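Local structure of CDP-glucose-4,6-dehydratase (Yersinia pseudotuberculosis, 1RKX) at residues L322-T325 / L326-V330; T348-N351 / N352-T356; G331-K334 / N335-G339; T340-H343 / E344-I347. The protein catalyses the NAD-dependent dehydration of CDP-D-glucose, presumably to the 4-keto-6-deoxy sugar nucleotide, as a member of the short-chain dehydrogenase/reductase family. All coordinates share one frame; numbering follows the deposited sequence.

Contact 1 (L322-T325 / L326-V330); sequences LNTT and LEYIV
Thr324 and Tyr328 meet because their first torsions send the two groups out along the same flank of the chain: in Thr324 the methyl CG2 stands opposite the backbone N, with OG1 beside that N (chi1 -63°), while in Tyr328 the ring turns away from the carbonyl carbon (chi1 -82°). Both belong to the first turns of the alpha-helix 322-338, in the C-terminal part of this extended short-chain dehydrogenase/reductase, and the contact is the i to i+4 packing of that helix. The methyl and the ring lie side by side and point the same way, Thr324 CG2 coming within 3.5 Å of Tyr328 CE1. Tyr328 also stacks on Trp320, just ahead of the helix, and touches Glu349 and Asn352 of helix 342-355.

On another flank of the helix, the side chains of Leu322 and Leu326 cross at a slant, CG of Leu322 lying 4.1 Å from CG of Leu326. Leu326 continues outward onto Gln278 and Met279 of helix 272-283, whereas Leu322 leans on Trp232. Thr325 and Ile329 run alongside each other, with Thr325 CG2 4.2 Å from Ile329 CD1, and both rest on His234 of strand 229-234. The hydroxyl of Thr325 is turned back into the helix, where it is hydrogen-bonded to the carbonyl O of Asn321.

Four successive backbone bonds hold these pairs in step. In the first, Leu326 N reaches Leu322 O at 2.7 Å with an N-H...O angle of 164°; in the last, Ile329 N lies 3.0 Å from Thr325 O, in the carbonyl plane.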
loop_
_atom_site.group_PDB
_atom_site.type_symbol
_atom_site.label_atom_id
_atom_site.label_comp_id
_atom_site.label_asym_id
_atom_site.label_seq_id
_atom_site.Cartn_x
_atom_site.Cartn_y
_atom_site.Cartn_z
ATOM N N LEU C 322 -21.062 20.531 15.211
ATOM C CA LEU C 322 -22.207 20.599 14.316
ATOM C C LEU C 322 -23.360 21.426 14.882
ATOM O O LEU C 322 -23.919 22.268 14.179
ATOM C CB LEU C 322 -22.697 19.196 13.952
ATOM C CG LEU C 322 -23.685 19.178 12.778
ATOM C CD1 LEU C 322 -23.084 19.928 11.592
ATOM C CD2 LEU C 322 -24.021 17.746 12.396
ATOM N N ASN C 323 -23.709 21.195 16.147
ATOM C CA ASN C 323 -24.802 21.931 16.781
ATOM C C ASN C 323 -24.630 23.435 16.620
ATOM O O ASN C 323 -25.560 24.133 16.226
ATOM C CB ASN C 323 -24.897 21.590 18.270
ATOM C CG ASN C 323 -25.233 20.134 18.517
ATOM O OD1 ASN C 323 -25.570 19.746 19.635
ATOM N ND2 ASN C 323 -25.136 19.317 17.475
ATOM N N THR C 324 -23.441 23.932 16.942
ATOM C CA THR C 324 -23.153 25.351 16.816
ATOM C C THR C 324 -23.397 25.776 15.370
ATOM O O THR C 324 -24.067 26.781 15.103
ATOM C CB THR C 324 -21.689 25.647 17.181
ATOM O OG1 THR C 324 -21.461 25.307 18.553
ATOM C CG2 THR C 324 -21.362 27.115 16.957
ATOM N N THR C 325 -22.857 24.997 14.441
ATOM C CA THR C 325 -23.000 25.274 13.012
ATOM C C THR C 325 -24.462 25.310 12.568
ATOM O O THR C 325 -24.875 26.229 11.857
ATOM C CB THR C 325 -22.213 24.225 12.186
ATOM O OG1 THR C 325 -20.808 24.447 12.382
ATOM C CG2 THR C 325 -22.550 24.321 10.693
ATOM N N LEU C 326 -25.249 24.325 12.992
ATOM C CA LEU C 326 -26.665 24.281 12.625
ATOM C C LEU C 326 -27.413 25.494 13.182
ATOM O O LEU C 326 -28.344 26.004 12.560
ATOM C CB LEU C 326 -27.315 22.988 13.140
ATOM C CG LEU C 326 -26.888 21.684 12.457
ATOM C CD1 LEU C 326 -27.544 20.490 13.140
ATOM C CD2 LEU C 326 -27.281 21.736 10.980
ATOM N N GLU C 327 -27.007 25.947 14.362
ATOM C CA GLU C 327 -27.635 27.107 14.975
ATOM C C GLU C 327 -27.390 28.326 14.087
ATOM O O GLU C 327 -28.303 29.107 13.836
ATOM C CB GLU C 327 -27.071 27.327 16.379
ATOM C CG GLU C 327 -27.508 28.618 17.041
ATOM C CD GLU C 327 -27.278 28.601 18.536
ATOM O OE1 GLU C 327 -28.196 28.186 19.270
ATOM O OE2 GLU C 327 -26.177 28.987 18.978
ATOM N N TYR C 328 -26.161 28.481 13.609
ATOM C CA TYR C 328 -25.836 29.597 12.725
ATOM C C TYR C 328 -26.598 29.503 11.394
ATOM O O TYR C 328 -27.009 30.534 10.852
ATOM C CB TYR C 328 -24.330 29.651 12.432
ATOM C CG TYR C 328 -23.478 30.325 13.496
ATOM C CD1 TYR C 328 -22.817 29.580 14.475
ATOM C CD2 TYR C 328 -23.313 31.712 13.503
ATOM C CE1 TYR C 328 -22.007 30.202 15.432
ATOM C CE2 TYR C 328 -22.506 32.343 14.455
ATOM C CZ TYR C 328 -21.857 31.582 15.415
ATOM O OH TYR C 328 -21.060 32.207 16.351
ATOM N N ILE C 329 -26.784 28.279 10.881
ATOM C CA ILE C 329 -27.479 28.041 9.608
ATOM C C ILE C 329 -28.912 28.537 9.684
ATOM O O ILE C 329 -29.365 29.305 8.836
ATOM C CB ILE C 329 -27.530 26.530 9.231
ATOM C CG1 ILE C 329 -26.126 25.924 9.235
ATOM C CG2 ILE C 329 -28.194 26.352 7.872
ATOM C CD1 ILE C 329 -25.125 26.713 8.473
ATOM N N VAL C 330 -29.629 28.079 10.702
ATOM C CA VAL C 330 -31.016 28.474 10.883
ATOM C C VAL C 330 -31.093 29.984 11.074
ATOM O O VAL C 330 -31.968 30.647 10.516
ATOM C CB VAL C 330 -31.643 27.752 12.102
ATOM C CG1 VAL C 330 -33.031 28.315 12.391
ATOM C CG2 VAL C 330 -31.729 26.260 11.825
#

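Contact 2 (T348-N351 / N352-T356); sequences TEIN and NYMNT
Asn352 N gives the shortest backbone bond between 348-351 and 352-356, 2.8 Å to Thr348 O, and its side chain is tied to the preceding turn as well. A water donates to Glu349 OE1 and to Asn352 OD1, 3.0 Å from each, and so bridges carboxylate and amide. The other carboxylate oxygen, Glu349 OE2, is hydrogen-bonded to His234. Next along the helix come Tyr353 N to Glu349 O, Met354 N to Ile350 O at 3.0 Å and nearly straight (171°), and Asn355 N to Asn351 O.

These are the closing turns of helix 342-355. At its end the hydroxyl of Thr356 folds back, OG1 donating to Asn352 O at 2.7 Å, while Thr356 N reaches Tyr353 O. Trp320 NE1 is a further partner of that hydroxyl.

Packing surrounds this polar framework. Thr348 CG2 lies 3.8 Å from Asn352 OD1, their side chains crossing at a slant. On another flank Ile350 CG2 and Met354 CE are 4.2 Å apart, Met354 being bent at its last torsion (chi3 -82°), and both side chains continue onto Trp28 of helix 20-31. Tyr353 leads away from the preceding turn to Glu237 and Ser240, its hydroxyl hydrogen-bonded to both.

With a water on one oxygen and His234 on the other, the Glu349 carboxylate is held at both ends, which would probably favour its ionised form.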
loop_
_atom_site.group_PDB
_atom_site.type_symbol
_atom_site.label_atom_id
_atom_site.label_comp_id
_atom_site.label_asym_id
_atom_site.label_seq_id
_atom_site.Cartn_x
_atom_site.Cartn_y
_atom_site.Cartn_z
ATOM N N THR C 348 -20.676 39.748 9.764
ATOM C CA THR C 348 -20.682 39.500 11.200
ATOM C C THR C 348 -20.466 38.015 11.480
ATOM O O THR C 348 -19.813 37.655 12.458
ATOM C CB THR C 348 -22.010 39.958 11.838
ATOM O OG1 THR C 348 -22.113 41.385 11.740
ATOM C CG2 THR C 348 -22.075 39.546 13.306
ATOM N N GLU C 349 -21.014 37.154 10.623
ATOM C CA GLU C 349 -20.842 35.721 10.809
ATOM C C GLU C 349 -19.366 35.380 10.698
ATOM O O GLU C 349 -18.838 34.587 11.475
ATOM C CB GLU C 349 -21.643 34.935 9.771
ATOM C CG GLU C 349 -21.597 33.440 9.998
ATOM C CD GLU C 349 -22.974 32.815 10.001
ATOM O OE1 GLU C 349 -23.876 33.365 10.667
ATOM O OE2 GLU C 349 -23.153 31.767 9.349
ATOM N N ILE C 350 -18.695 35.987 9.725
ATOM C CA ILE C 350 -17.273 35.755 9.542
ATOM C C ILE C 350 -16.526 36.237 10.779
ATOM O O ILE C 350 -15.601 35.574 11.250
ATOM C CB ILE C 350 -16.750 36.495 8.295
ATOM C CG1 ILE C 350 -17.276 35.797 7.034
ATOM C CG2 ILE C 350 -15.225 36.535 8.306
ATOM C CD1 ILE C 350 -17.087 36.589 5.751
ATOM N N ASN C 351 -16.933 37.386 11.311
ATOM C CA ASN C 351 -16.288 37.925 12.507
ATOM C C ASN C 351 -16.504 36.996 13.699
ATOM O O ASN C 351 -15.587 36.757 14.482
ATOM C CB ASN C 351 -16.825 39.322 12.835
ATOM C CG ASN C 351 -16.384 40.367 11.829
ATOM O OD1 ASN C 351 -15.230 40.384 11.396
ATOM N ND2 ASN C 351 -17.299 41.258 11.465
ATOM N N ASN C 352 -17.722 36.479 13.835
ATOM C CA ASN C 352 -18.036 35.565 14.927
ATOM C C ASN C 352 -17.127 34.345 14.847
ATOM O O ASN C 352 -16.646 33.850 15.865
ATOM C CB ASN C 352 -19.498 35.124 14.848
ATOM C CG ASN C 352 -20.459 36.206 15.299
ATOM O OD1 ASN C 352 -21.659 36.140 15.030
ATOM N ND2 ASN C 352 -19.936 37.204 16.002
ATOM N N TYR C 353 -16.894 33.864 13.628
ATOM C CA TYR C 353 -16.038 32.702 13.429
ATOM C C TYR C 353 -14.605 33.022 13.836
ATOM O O TYR C 353 -13.991 32.286 14.608
ATOM C CB TYR C 353 -16.044 32.271 11.960
ATOM C CG TYR C 353 -15.265 31.002 11.717
ATOM C CD1 TYR C 353 -15.856 29.755 11.906
ATOM C CD2 TYR C 353 -13.921 31.045 11.338
ATOM C CE1 TYR C 353 -15.129 28.581 11.729
ATOM C CE2 TYR C 353 -13.188 29.879 11.157
ATOM C CZ TYR C 353 -13.801 28.649 11.357
ATOM O OH TYR C 353 -13.083 27.490 11.188
ATOM N N MET C 354 -14.065 34.112 13.304
ATOM C CA MET C 354 -12.696 34.485 13.625
ATOM C C MET C 354 -12.475 34.745 15.103
ATOM O O MET C 354 -11.401 34.456 15.624
ATOM C CB MET C 354 -12.265 35.714 12.825
ATOM C CG MET C 354 -12.040 35.433 11.350
ATOM S SD MET C 354 -10.799 36.527 10.638
ATOM C CE MET C 354 -11.792 37.991 10.306
ATOM N N ASN C 355 -13.488 35.282 15.778
ATOM C CA ASN C 355 -13.382 35.578 17.202
ATOM C C ASN C 355 -13.651 34.375 18.102
ATOM O O ASN C 355 -13.408 34.438 19.308
ATOM C CB ASN C 355 -14.329 36.718 17.586
ATOM C CG ASN C 355 -13.936 38.039 16.956
ATOM O OD1 ASN C 355 -12.777 38.447 17.018
ATOM N ND2 ASN C 355 -14.903 38.721 16.355
ATOM N N THR C 356 -14.161 33.287 17.531
ATOM C CA THR C 356 -14.434 32.088 18.322
ATOM C C THR C 356 -13.109 31.580 18.877
ATOM O O THR C 356 -12.246 31.129 18.126
ATOM C CB THR C 356 -15.091 30.982 17.475
ATOM O OG1 THR C 356 -16.370 31.435 17.014
ATOM C CG2 THR C 356 -15.285 29.718 18.303
HETATM O O HOH W 1 -23.549 35.410 12.825
#

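Contact 3 (G331-K334 / N335-G339); sequences GWHK and NWLSG
His333 and Trp336 stand side by side, pointing the same way, since each swings its ring opposite its own backbone N (chi1 -150° and 168°). Trp336 CE3 sits 3.5 Å above one face of the imidazole, toward its rim, and CE1 of His333 is likewise 3.5 Å from CZ3 of Trp336. The two planes are inclined at 46°, neither stacked nor perpendicular. Glu216 of helix 207-216 takes the hydrogen bond of His333 NE2 and thereby helps to fix the imidazole.

Trp332 adopts a similar first torsion and completes an aromatic cluster on the last turns of helix 322-338. Its CZ3 touches CB of Trp336 at 3.8 Å; the two indoles are nearly parallel but slid apart, so that they scarcely overlap. Trp332 NE1 is hydrogen-bonded to Ser346 OG of helix 342-355, and Trp24 packs against its ring. The side chains of Leu337 and His333 cross at a slant, CD1 of Leu337 lying 3.8 Å from CD2 of His333.

The helix closes in a Schellman motif. Gly339, with positive phi, sends its N to Trp336 O at 3.1 Å and more weakly to Asn335 O, which also accepts from Ser338 OG at 2.7 Å.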
loop_
_atom_site.group_PDB
_atom_site.type_symbol
_atom_site.label_atom_id
_atom_site.label_comp_id
_atom_site.label_asym_id
_atom_site.label_seq_id
_atom_site.Cartn_x
_atom_site.Cartn_y
_atom_site.Cartn_z
ATOM N N GLY C 331 -30.164 30.529 11.848
ATOM C CA GLY C 331 -30.161 31.960 12.084
ATOM C C GLY C 331 -30.001 32.746 10.795
ATOM O O GLY C 331 -30.744 33.699 10.536
ATOM N N TRP C 332 -29.025 32.347 9.984
ATOM C CA TRP C 332 -28.770 33.018 8.718
ATOM C C TRP C 332 -30.020 32.986 7.847
ATOM O O TRP C 332 -30.435 34.006 7.292
ATOM C CB TRP C 332 -27.610 32.330 7.989
ATOM C CG TRP C 332 -26.997 33.157 6.900
ATOM C CD1 TRP C 332 -25.841 33.877 6.973
ATOM C CD2 TRP C 332 -27.506 33.349 5.574
ATOM N NE1 TRP C 332 -25.594 34.504 5.776
ATOM C CE2 TRP C 332 -26.600 34.198 4.899
ATOM C CE3 TRP C 332 -28.639 32.886 4.891
ATOM C CZ2 TRP C 332 -26.790 34.599 3.571
ATOM C CZ3 TRP C 332 -28.831 33.286 3.567
ATOM C CH2 TRP C 332 -27.908 34.134 2.923
ATOM N N HIS C 333 -30.650 31.829 7.748
ATOM C CA HIS C 333 -31.829 31.733 6.911
ATOM C C HIS C 333 -32.983 32.639 7.335
ATOM O O HIS C 333 -33.479 33.423 6.525
ATOM C CB HIS C 333 -32.319 30.292 6.828
ATOM C CG HIS C 333 -33.002 29.977 5.538
ATOM N ND1 HIS C 333 -32.354 30.044 4.323
ATOM C CD2 HIS C 333 -34.278 29.618 5.266
ATOM C CE1 HIS C 333 -33.203 29.739 3.358
ATOM N NE2 HIS C 333 -34.377 29.476 3.903
ATOM N N LYS C 334 -33.413 32.547 8.590
ATOM C CA LYS C 334 -34.527 33.384 9.025
ATOM C C LYS C 334 -34.234 34.878 8.939
ATOM O O LYS C 334 -35.147 35.678 8.737
ATOM C CB LYS C 334 -35.008 32.999 10.432
ATOM C CG LYS C 334 -33.937 32.768 11.472
ATOM C CD LYS C 334 -34.584 32.427 12.819
ATOM C CE LYS C 334 -35.568 31.261 12.703
ATOM N NZ LYS C 334 -36.247 30.952 13.996
ATOM N N ASN C 335 -32.974 35.270 9.084
ATOM C CA ASN C 335 -32.657 36.682 8.954
ATOM C C ASN C 335 -32.863 37.065 7.493
ATOM O O ASN C 335 -33.363 38.149 7.187
ATOM C CB ASN C 335 -31.221 36.975 9.383
ATOM C CG ASN C 335 -31.128 37.402 10.839
ATOM O OD1 ASN C 335 -30.986 36.569 11.741
ATOM N ND2 ASN C 335 -31.233 38.710 11.079
ATOM N N TRP C 336 -32.483 36.165 6.592
ATOM C CA TRP C 336 -32.655 36.402 5.164
ATOM C C TRP C 336 -34.147 36.511 4.853
ATOM O O TRP C 336 -34.578 37.414 4.137
ATOM C CB TRP C 336 -32.040 35.254 4.357
ATOM C CG TRP C 336 -32.422 35.272 2.908
ATOM C CD1 TRP C 336 -32.082 36.215 1.979
ATOM C CD2 TRP C 336 -33.254 34.326 2.234
ATOM N NE1 TRP C 336 -32.655 35.915 0.768
ATOM C CE2 TRP C 336 -33.381 34.760 0.895
ATOM C CE3 TRP C 336 -33.909 33.153 2.630
ATOM C CZ2 TRP C 336 -34.138 34.062 -0.050
ATOM C CZ3 TRP C 336 -34.663 32.457 1.688
ATOM C CH2 TRP C 336 -34.769 32.917 0.362
ATOM N N LEU C 337 -34.932 35.587 5.400
ATOM C CA LEU C 337 -36.378 35.578 5.191
ATOM C C LEU C 337 -37.057 36.835 5.737
ATOM O O LEU C 337 -38.031 37.322 5.158
ATOM C CB LEU C 337 -37.003 34.348 5.861
ATOM C CG LEU C 337 -36.725 32.976 5.245
ATOM C CD1 LEU C 337 -37.245 31.887 6.167
ATOM C CD2 LEU C 337 -37.390 32.884 3.881
ATOM N N SER C 338 -36.537 37.348 6.848
ATOM C CA SER C 338 -37.097 38.534 7.489
ATOM C C SER C 338 -36.752 39.809 6.734
ATOM O O SER C 338 -37.377 40.849 6.940
ATOM C CB SER C 338 -36.587 38.650 8.930
ATOM O OG SER C 338 -35.219 39.014 8.963
ATOM N N GLY C 339 -35.751 39.728 5.865
ATOM C CA GLY C 339 -35.350 40.895 5.102
ATOM C C GLY C 339 -34.094 41.551 5.643
ATOM O O GLY C 339 -33.757 42.670 5.263
#

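Contact 4 (T340-H343 / E344-I347); sequences TDMH and EYSI
Met342 lies alongside Tyr345, both pointing the same way. From CB its chain bends twice (chi2 -44°, chi3 -72°), which brings SD to 4.1 Å from Tyr345 CB and carries the terminal CE on to the ring, 3.6 Å from CD2. Sulfur and ring form an oblique Met-aromatic contact, SD lying 5.1 Å from the ring centroid. Beyond the tyrosine, Met342 packs on Trp332 and Trp336 of the preceding helix. Thr340 CG2 approaches the same tyrosine ring at CD1.

Asp341 is the N-cap of helix 342-355. Its OD1 accepts from two backbone amides of the first turn, from His343 N nearly along the C-O axis and from Glu344 N, 3.2 Å away, from above the carboxylate plane. Its carbonyl O takes Tyr345 N, starting the regular helical bonding. Partial positive charge at this helix end would probably stabilise the aspartate as an anion.

The next carbonyl, Met342 O, is gripped twice by Ser346 one turn later: OG donates almost in line with the carbonyl at 2.7 Å, and N comes from above its plane at 3.0 Å.

Near the solvent-facing Glu344, His343 ND1 donates to Glu344 OE2 at 3.2 Å; the oxygen lies in the imidazole plane, whereas the nitrogen stands above the carboxylate plane. Over one face of that imidazole, toward its rim, sits Ile347 CG1, 4.1 Å from the plane.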
loop_
_atom_site.group_PDB
_atom_site.type_symbol
_atom_site.label_atom_id
_atom_site.label_comp_id
_atom_site.label_asym_id
_atom_site.label_seq_id
_atom_site.Cartn_x
_atom_site.Cartn_y
_atom_site.Cartn_z
ATOM N N THR C 340 -33.403 40.863 6.545
ATOM C CA THR C 340 -32.172 41.396 7.115
ATOM C C THR C 340 -31.146 41.644 6.012
ATOM O O THR C 340 -31.144 40.955 4.988
ATOM C CB THR C 340 -31.564 40.413 8.143
ATOM O OG1 THR C 340 -32.472 40.253 9.237
ATOM C CG2 THR C 340 -30.221 40.927 8.659
ATOM N N ASP C 341 -30.282 42.639 6.219
ATOM C CA ASP C 341 -29.225 42.948 5.262
ATOM C C ASP C 341 -28.247 41.785 5.384
ATOM O O ASP C 341 -27.492 41.703 6.353
ATOM C CB ASP C 341 -28.520 44.253 5.647
ATOM C CG ASP C 341 -27.410 44.635 4.675
ATOM O OD1 ASP C 341 -26.738 43.729 4.137
ATOM O OD2 ASP C 341 -27.192 45.847 4.459
ATOM N N MET C 342 -28.256 40.889 4.402
ATOM C CA MET C 342 -27.387 39.722 4.465
ATOM C C MET C 342 -25.921 39.976 4.157
ATOM O O MET C 342 -25.077 39.115 4.393
ATOM C CB MET C 342 -27.954 38.611 3.583
ATOM C CG MET C 342 -29.368 38.198 3.991
ATOM S SD MET C 342 -29.552 38.024 5.789
ATOM C CE MET C 342 -28.619 36.502 6.093
ATOM N N HIS C 343 -25.602 41.158 3.637
ATOM C CA HIS C 343 -24.205 41.468 3.377
ATOM C C HIS C 343 -23.552 41.692 4.736
ATOM O O HIS C 343 -22.528 41.092 5.054
ATOM C CB HIS C 343 -24.057 42.730 2.521
ATOM C CG HIS C 343 -22.634 43.167 2.344
ATOM N ND1 HIS C 343 -22.058 44.163 3.104
ATOM C CD2 HIS C 343 -21.654 42.696 1.539
ATOM C CE1 HIS C 343 -20.785 44.285 2.776
ATOM N NE2 HIS C 343 -20.513 43.404 1.829
ATOM N N GLU C 344 -24.160 42.561 5.538
ATOM C CA GLU C 344 -23.645 42.849 6.870
ATOM C C GLU C 344 -23.763 41.634 7.778
ATOM O O GLU C 344 -22.866 41.361 8.567
ATOM C CB GLU C 344 -24.403 44.019 7.499
ATOM C CG GLU C 344 -24.122 45.361 6.848
ATOM C CD GLU C 344 -22.635 45.650 6.738
ATOM O OE1 GLU C 344 -21.901 45.405 7.721
ATOM O OE2 GLU C 344 -22.200 46.130 5.670
ATOM N N TYR C 345 -24.873 40.912 7.670
ATOM C CA TYR C 345 -25.070 39.728 8.501
ATOM C C TYR C 345 -23.967 38.709 8.242
ATOM O O TYR C 345 -23.416 38.124 9.175
ATOM C CB TYR C 345 -26.427 39.081 8.220
ATOM C CG TYR C 345 -26.783 37.988 9.205
ATOM C CD1 TYR C 345 -27.457 38.284 10.392
ATOM C CD2 TYR C 345 -26.423 36.660 8.962
ATOM C CE1 TYR C 345 -27.766 37.284 11.313
ATOM C CE2 TYR C 345 -26.724 35.651 9.876
ATOM C CZ TYR C 345 -27.397 35.972 11.049
ATOM O OH TYR C 345 -27.711 34.992 11.961
ATOM N N SER C 346 -23.636 38.501 6.969
ATOM C CA SER C 346 -22.597 37.537 6.606
ATOM C C SER C 346 -21.230 37.987 7.094
ATOM O O SER C 346 -20.405 37.164 7.488
ATOM C CB SER C 346 -22.572 37.319 5.089
ATOM O OG SER C 346 -23.788 36.732 4.659
ATOM N N ILE C 347 -20.991 39.292 7.076
ATOM C CA ILE C 347 -19.715 39.823 7.544
ATOM C C ILE C 347 -19.584 39.541 9.036
ATOM O O ILE C 347 -18.520 39.154 9.520
ATOM C CB ILE C 347 -19.621 41.349 7.327
ATOM C CG1 ILE C 347 -19.748 41.672 5.836
ATOM C CG2 ILE C 347 -18.303 41.874 7.890
ATOM C CD1 ILE C 347 -18.731 40.971 4.965
#

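How the contacts relate
Along the chain the order is contact 1, contact 3, contact 4, contact 2: the first two share helix 322-338, the last two helix 342-355, and a short turn joins the pair into a helical hairpin. Centres of contacts 3 and 4, beside that turn, are about 10 Å apart, those of contacts 1 and 2 about 13 Å. Across the hairpin, Trp332 CE2 lies 3.3 Å from Met342 CE, and farther along Tyr328 CD2 meets Glu349 OE1 at 3.3 Å. Helix 342-355 also packs on helix 20-31, whose Phe20 binds NAD, so the hairpin links the C-terminal region to the Rossmann-fold part without touching the cofactor.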